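Nucleoside-triphosphatase THEP1 (Aquifex aeolicus, PDB 1YE8) hydrolyses nucleoside triphosphates (ATP, GTP, CTP, TTP and UTP) to nucleoside diphosphates and phosphate, without acting as a kinase. Local coordinates at residues V11-L16 against I105-K110; I4-P9 against E148-P153. All blocks are in the same frame, centred on the assembly; numbering follows the deposited sequence.

Both contacts belong to the P-loop NTPase core, a RecA-like fold built round a parallel sheet, and their centres lie about 10 Å apart. Along the chain interaction 1 is nested within the loop closed by interaction 2. Residues 4-9 run from strand 2-6 into the P-loop, and residues 11-16 carry it into helix 13-24. Interaction 1 sets this phosphate-binding turn against the end of strand 102-105, whereas interaction 2 packs the preceding strand against helix 144-150. Lys13 NZ joins the two, probably through a hydrogen bond to Gly7 O, and one sodium ion touches both. The strand packing and the nucleotide site are therefore consecutive parts of one framework.

Interaction 1 of 2, residues V11-L16 against I105-K110; sequences VGKTTL and IDEIGK. With NA (sodium ion), chain C; MG (magnesium ion), chain B; PO4 (phosphate ion), chain E.
Thr14 and Asp106 meet at about a right angle, with Thr14 OG1 2.7 Å from Asp106 OD2. With chi1 at -61°, Thr14 OG1 stands beside its own backbone N and binds the magnesium ion at 2.1 Å, while the threonine methyl packs on Asp106 OD2. Thr33 O is a second possible acceptor for the single hydroxyl proton. Asp106 does not bind the metal directly: its OD1, held by Thr136 OG1, lies within hydrogen-bonding distance of water 1, a magnesium ligand. This indirect grip is what a Walker B aspartate usually provides. Glu107, which follows a cis peptide, extends its chain so that OE1 lies 2.9 Å from the same water. Water 2 is 2.6 Å from Glu107 OE1.

Lys13 bends at chi3 and chi4, bringing CE within 3.8 Å of Glu107 OE2 and NZ to the modelled sodium ion, which phosphate O3 and Glu8 O also bind. Lys13 NZ stays 4.0 Å from Glu107 OE2, too far for a salt bridge. The bound phosphate is gripped by backbone amides, nearly straight from Thr14 N to O1 (173°) and from Lys13 N to O3 (168°). Gly12, at the helix N-cap, has a positive phi that glycine readily adopts.

The P-loop thus opens helix 13-24 beside the end of strand 102-105, with strands 31-36 and 132-136 adjoining and helix 168-175 covering Leu16.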
# COMPACT_ATOMS: atom_id res chain seq x y z
N VAL A 11 12.63 -5.92 3.97
CA VAL A 11 13.54 -5.54 2.89
C VAL A 11 13.54 -4.04 2.58
O VAL A 11 14.50 -3.53 2.01
CB VAL A 11 13.33 -6.39 1.60
CG1 VAL A 11 12.10 -5.92 0.83
CG2 VAL A 11 14.58 -6.35 0.73
N GLY A 12 12.46 -3.35 2.93
CA GLY A 12 12.39 -1.91 2.70
C GLY A 12 11.29 -1.42 1.78
O GLY A 12 11.44 -0.36 1.16
N LYS A 13 10.18 -2.16 1.68
CA LYS A 13 9.08 -1.76 0.80
C LYS A 13 8.45 -0.42 1.22
O LYS A 13 8.28 0.46 0.38
CB LYS A 13 8.00 -2.84 0.70
CG LYS A 13 8.51 -4.17 0.12
CD LYS A 13 7.39 -5.11 -0.30
CE LYS A 13 6.46 -5.54 0.82
NZ LYS A 13 7.09 -6.56 1.69
N THR A 14 8.14 -0.27 2.50
CA THR A 14 7.60 1.01 3.02
C THR A 14 8.59 2.16 2.80
O THR A 14 8.20 3.23 2.37
CB THR A 14 7.27 0.87 4.50
OG1 THR A 14 6.27 -0.14 4.67
CG2 THR A 14 6.63 2.17 5.05
N THR A 15 9.86 1.90 3.08
CA THR A 15 10.90 2.89 2.90
C THR A 15 10.94 3.38 1.46
O THR A 15 11.02 4.58 1.21
CB THR A 15 12.26 2.30 3.30
OG1 THR A 15 12.30 2.20 4.72
CG2 THR A 15 13.43 3.24 2.93
N LEU A 16 10.88 2.45 0.52
CA LEU A 16 10.85 2.82 -0.88
C LEU A 16 9.58 3.62 -1.22
O LEU A 16 9.64 4.64 -1.91
CB LEU A 16 10.95 1.57 -1.76
CG LEU A 16 10.80 1.76 -3.26
CD1 LEU A 16 11.84 2.75 -3.84
CD2 LEU A 16 10.91 0.42 -3.95
N ILE A 105 -0.69 2.79 -1.94
CA ILE A 105 -1.32 1.77 -1.07
C ILE A 105 -0.25 0.83 -0.51
O ILE A 105 0.12 -0.16 -1.17
CB ILE A 105 -2.40 0.93 -1.84
CG1 ILE A 105 -3.32 1.81 -2.71
CG2 ILE A 105 -3.23 0.12 -0.82
CD1 ILE A 105 -4.37 1.01 -3.48
N ASP A 106 0.25 1.11 0.68
CA ASP A 106 1.21 0.21 1.34
C ASP A 106 0.57 -0.14 2.68
O ASP A 106 0.47 0.72 3.56
CB ASP A 106 2.57 0.90 1.51
CG ASP A 106 3.49 0.17 2.46
OD1 ASP A 106 3.80 -1.03 2.21
OD2 ASP A 106 3.96 0.71 3.48
N GLU A 107 0.13 -1.38 2.89
CA GLU A 107 0.36 -2.56 2.08
C GLU A 107 -0.97 -3.26 1.80
O GLU A 107 -1.90 -3.25 2.64
CB GLU A 107 1.28 -3.51 2.87
CG GLU A 107 1.62 -4.80 2.14
CD GLU A 107 2.83 -5.53 2.67
OE1 GLU A 107 3.55 -5.05 3.56
OE2 GLU A 107 3.08 -6.63 2.19
N ILE A 108 -1.07 -3.89 0.64
CA ILE A 108 -2.15 -4.82 0.40
C ILE A 108 -1.70 -6.15 1.01
O ILE A 108 -1.25 -7.07 0.30
CB ILE A 108 -2.50 -4.92 -1.10
CG1 ILE A 108 -2.75 -3.52 -1.69
CG2 ILE A 108 -3.72 -5.85 -1.33
CD1 ILE A 108 -2.85 -3.48 -3.16
N GLY A 109 -1.84 -6.25 2.33
CA GLY A 109 -1.33 -7.38 3.08
C GLY A 109 -2.39 -8.00 3.97
O GLY A 109 -3.52 -7.52 4.04
N LYS A 110 -2.02 -9.08 4.65
CA LYS A 110 -2.95 -9.83 5.45
C LYS A 110 -3.70 -8.98 6.50
O LYS A 110 -4.90 -9.13 6.66
CB LYS A 110 -2.25 -11.01 6.14
CG LYS A 110 -3.24 -11.98 6.77
CD LYS A 110 -3.78 -12.95 5.72
CE LYS A 110 -4.59 -14.06 6.36
NZ LYS A 110 -5.74 -13.51 7.14
NA NA C . 8.91 -6.13 3.07
MG MG B . 6.36 -2.20 5.10
P PO4 E . 9.43 -3.57 4.60
O1 PO4 E . 8.29 -2.61 4.32
O2 PO4 E . 10.70 -2.91 5.06
O3 PO4 E . 9.71 -4.29 3.31
O4 PO4 E . 9.01 -4.58 5.64
O HOH W 1 5.30 -2.71 3.63
O HOH W 2 6.18 -5.17 3.81
O HOH W 3 4.79 -1.76 6.34
O HOH W 4 8.01 -1.47 6.66

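Interaction 2 of 2, residues I4-P9 against E148-P153. With NA (sodium ion), chain C.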
# COMPACT_ATOMS: atom_id res chain seq x y z
N ILE A 4 3.71 -2.46 -8.77
CA ILE A 4 3.48 -3.39 -7.66
C ILE A 4 4.84 -3.77 -7.12
O ILE A 4 5.66 -4.39 -7.82
CB ILE A 4 2.71 -4.64 -8.13
CG1 ILE A 4 1.38 -4.24 -8.76
CG2 ILE A 4 2.50 -5.58 -6.94
CD1 ILE A 4 0.57 -5.36 -9.30
N ILE A 5 5.09 -3.43 -5.86
CA ILE A 5 6.36 -3.70 -5.19
C ILE A 5 6.16 -4.84 -4.20
O ILE A 5 5.30 -4.80 -3.33
CB ILE A 5 6.87 -2.44 -4.46
CG1 ILE A 5 7.07 -1.28 -5.43
CG2 ILE A 5 8.18 -2.76 -3.70
CD1 ILE A 5 7.10 0.08 -4.77
N THR A 6 6.97 -5.88 -4.35
CA THR A 6 6.92 -7.02 -3.46
C THR A 6 8.31 -7.34 -2.94
O THR A 6 9.28 -6.71 -3.36
CB THR A 6 6.22 -8.20 -4.20
OG1 THR A 6 5.89 -9.24 -3.27
CG2 THR A 6 7.11 -8.86 -5.30
N GLY A 7 8.41 -8.25 -1.98
CA GLY A 7 9.70 -8.62 -1.44
C GLY A 7 9.57 -9.10 -0.02
O GLY A 7 8.48 -9.04 0.57
N GLU A 8 10.68 -9.57 0.54
CA GLU A 8 10.66 -10.19 1.87
C GLU A 8 10.27 -9.17 2.95
O GLU A 8 10.53 -7.98 2.79
CB GLU A 8 12.02 -10.83 2.20
CG GLU A 8 12.58 -11.83 1.16
CD GLU A 8 11.73 -13.08 0.89
OE1 GLU A 8 11.07 -13.55 1.87
OE2 GLU A 8 11.74 -13.62 -0.28
N PRO A 9 9.66 -9.63 4.05
CA PRO A 9 9.41 -8.74 5.19
C PRO A 9 10.73 -8.09 5.62
O PRO A 9 11.73 -8.80 5.70
CB PRO A 9 8.93 -9.71 6.28
CG PRO A 9 8.39 -10.87 5.56
CD PRO A 9 9.19 -11.01 4.30
N GLU A 148 -4.18 -12.21 -6.82
CA GLU A 148 -4.84 -11.47 -7.88
C GLU A 148 -4.01 -10.26 -8.33
O GLU A 148 -3.87 -9.99 -9.52
CB GLU A 148 -6.22 -11.04 -7.37
CG GLU A 148 -7.06 -10.25 -8.36
CD GLU A 148 -8.42 -9.90 -7.81
OE1 GLU A 148 -9.04 -10.75 -7.14
OE2 GLU A 148 -8.89 -8.77 -8.07
N ILE A 149 -3.48 -9.52 -7.36
CA ILE A 149 -2.68 -8.34 -7.64
C ILE A 149 -1.30 -8.73 -8.20
O ILE A 149 -0.79 -8.08 -9.12
CB ILE A 149 -2.57 -7.40 -6.39
CG1 ILE A 149 -3.97 -6.87 -5.98
CG2 ILE A 149 -1.57 -6.28 -6.63
CD1 ILE A 149 -4.90 -6.46 -7.13
N ARG A 150 -0.70 -9.80 -7.68
CA ARG A 150 0.58 -10.26 -8.19
C ARG A 150 0.51 -10.56 -9.69
O ARG A 150 1.45 -10.27 -10.43
CB ARG A 150 1.06 -11.48 -7.42
CG ARG A 150 2.52 -11.83 -7.71
CD ARG A 150 3.01 -13.13 -7.07
NE ARG A 150 2.60 -13.22 -5.67
CZ ARG A 150 3.11 -12.48 -4.68
NH1 ARG A 150 4.12 -11.64 -4.89
NH2 ARG A 150 2.61 -12.63 -3.47
N ARG A 151 -0.63 -11.10 -10.13
CA ARG A 151 -0.80 -11.43 -11.54
C ARG A 151 -1.56 -10.38 -12.36
O ARG A 151 -1.97 -10.64 -13.48
CB ARG A 151 -1.38 -12.85 -11.70
CG ARG A 151 -2.84 -13.03 -11.36
CD ARG A 151 -3.27 -14.50 -11.33
NE ARG A 151 -2.16 -15.41 -11.02
CZ ARG A 151 -2.28 -16.73 -10.85
NH1 ARG A 151 -3.47 -17.32 -10.95
NH2 ARG A 151 -1.21 -17.47 -10.58
N LEU A 152 -1.72 -9.16 -11.83
CA LEU A 152 -2.44 -8.10 -12.52
C LEU A 152 -1.86 -7.83 -13.92
O LEU A 152 -0.72 -7.42 -14.02
CB LEU A 152 -2.40 -6.82 -11.68
CG LEU A 152 -3.25 -5.64 -12.12
CD1 LEU A 152 -4.74 -5.98 -12.03
CD2 LEU A 152 -2.92 -4.43 -11.27
N PRO A 153 -2.63 -8.07 -14.99
CA PRO A 153 -2.12 -7.79 -16.34
C PRO A 153 -1.68 -6.34 -16.55
O PRO A 153 -2.37 -5.43 -16.08
CB PRO A 153 -3.33 -8.11 -17.23
CG PRO A 153 -4.05 -9.13 -16.47
CD PRO A 153 -3.98 -8.67 -15.02
NA NA C . 8.91 -6.13 3.07
O HOH W 2 6.18 -5.17 3.81
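Strand 2-6 of the central parallel sheet, which leads into the P-loop, is covered on one face by helix 144-150, and Ile4 and Thr6 are the residues that meet it. Ile5, between them, packs instead on helix 13-24. The tip of Ile4 does most of the apolar work: CD1 lies 3.5 Å from Ile149 CG2 and 4.1 Å from Leu152 CB. Ile4 CD1 also lies only 3.0 Å from Ile149 O, a short contact; that carbonyl is already bonded to Leu152 N where the chain leaves the helix. Branched isoleucines suit this close meeting of strand and helix, and Met126 of helix 116-126 extends the apolar cluster.

Thr6 holds OG1 anti to its backbone N (chi1 -168°), which places OG1 at the edge of the Arg150 guanidinium, in its plane. The bond from Arg150 NH1 to Thr6 OG1 is weak, at 3.4 Å. Stronger partners lie close by: Ile137 O takes the threonine hydroxyl, while Asp141 forms a salt bridge with Arg150 NE and Pro138 O accepts from NH2.

The chemistry is therefore divided: methyl packing joins strand to helix, while the buried hydroxyl and the arginine are satisfied chiefly by the 137-141 region, which probably fixes the guanidinium's orientation.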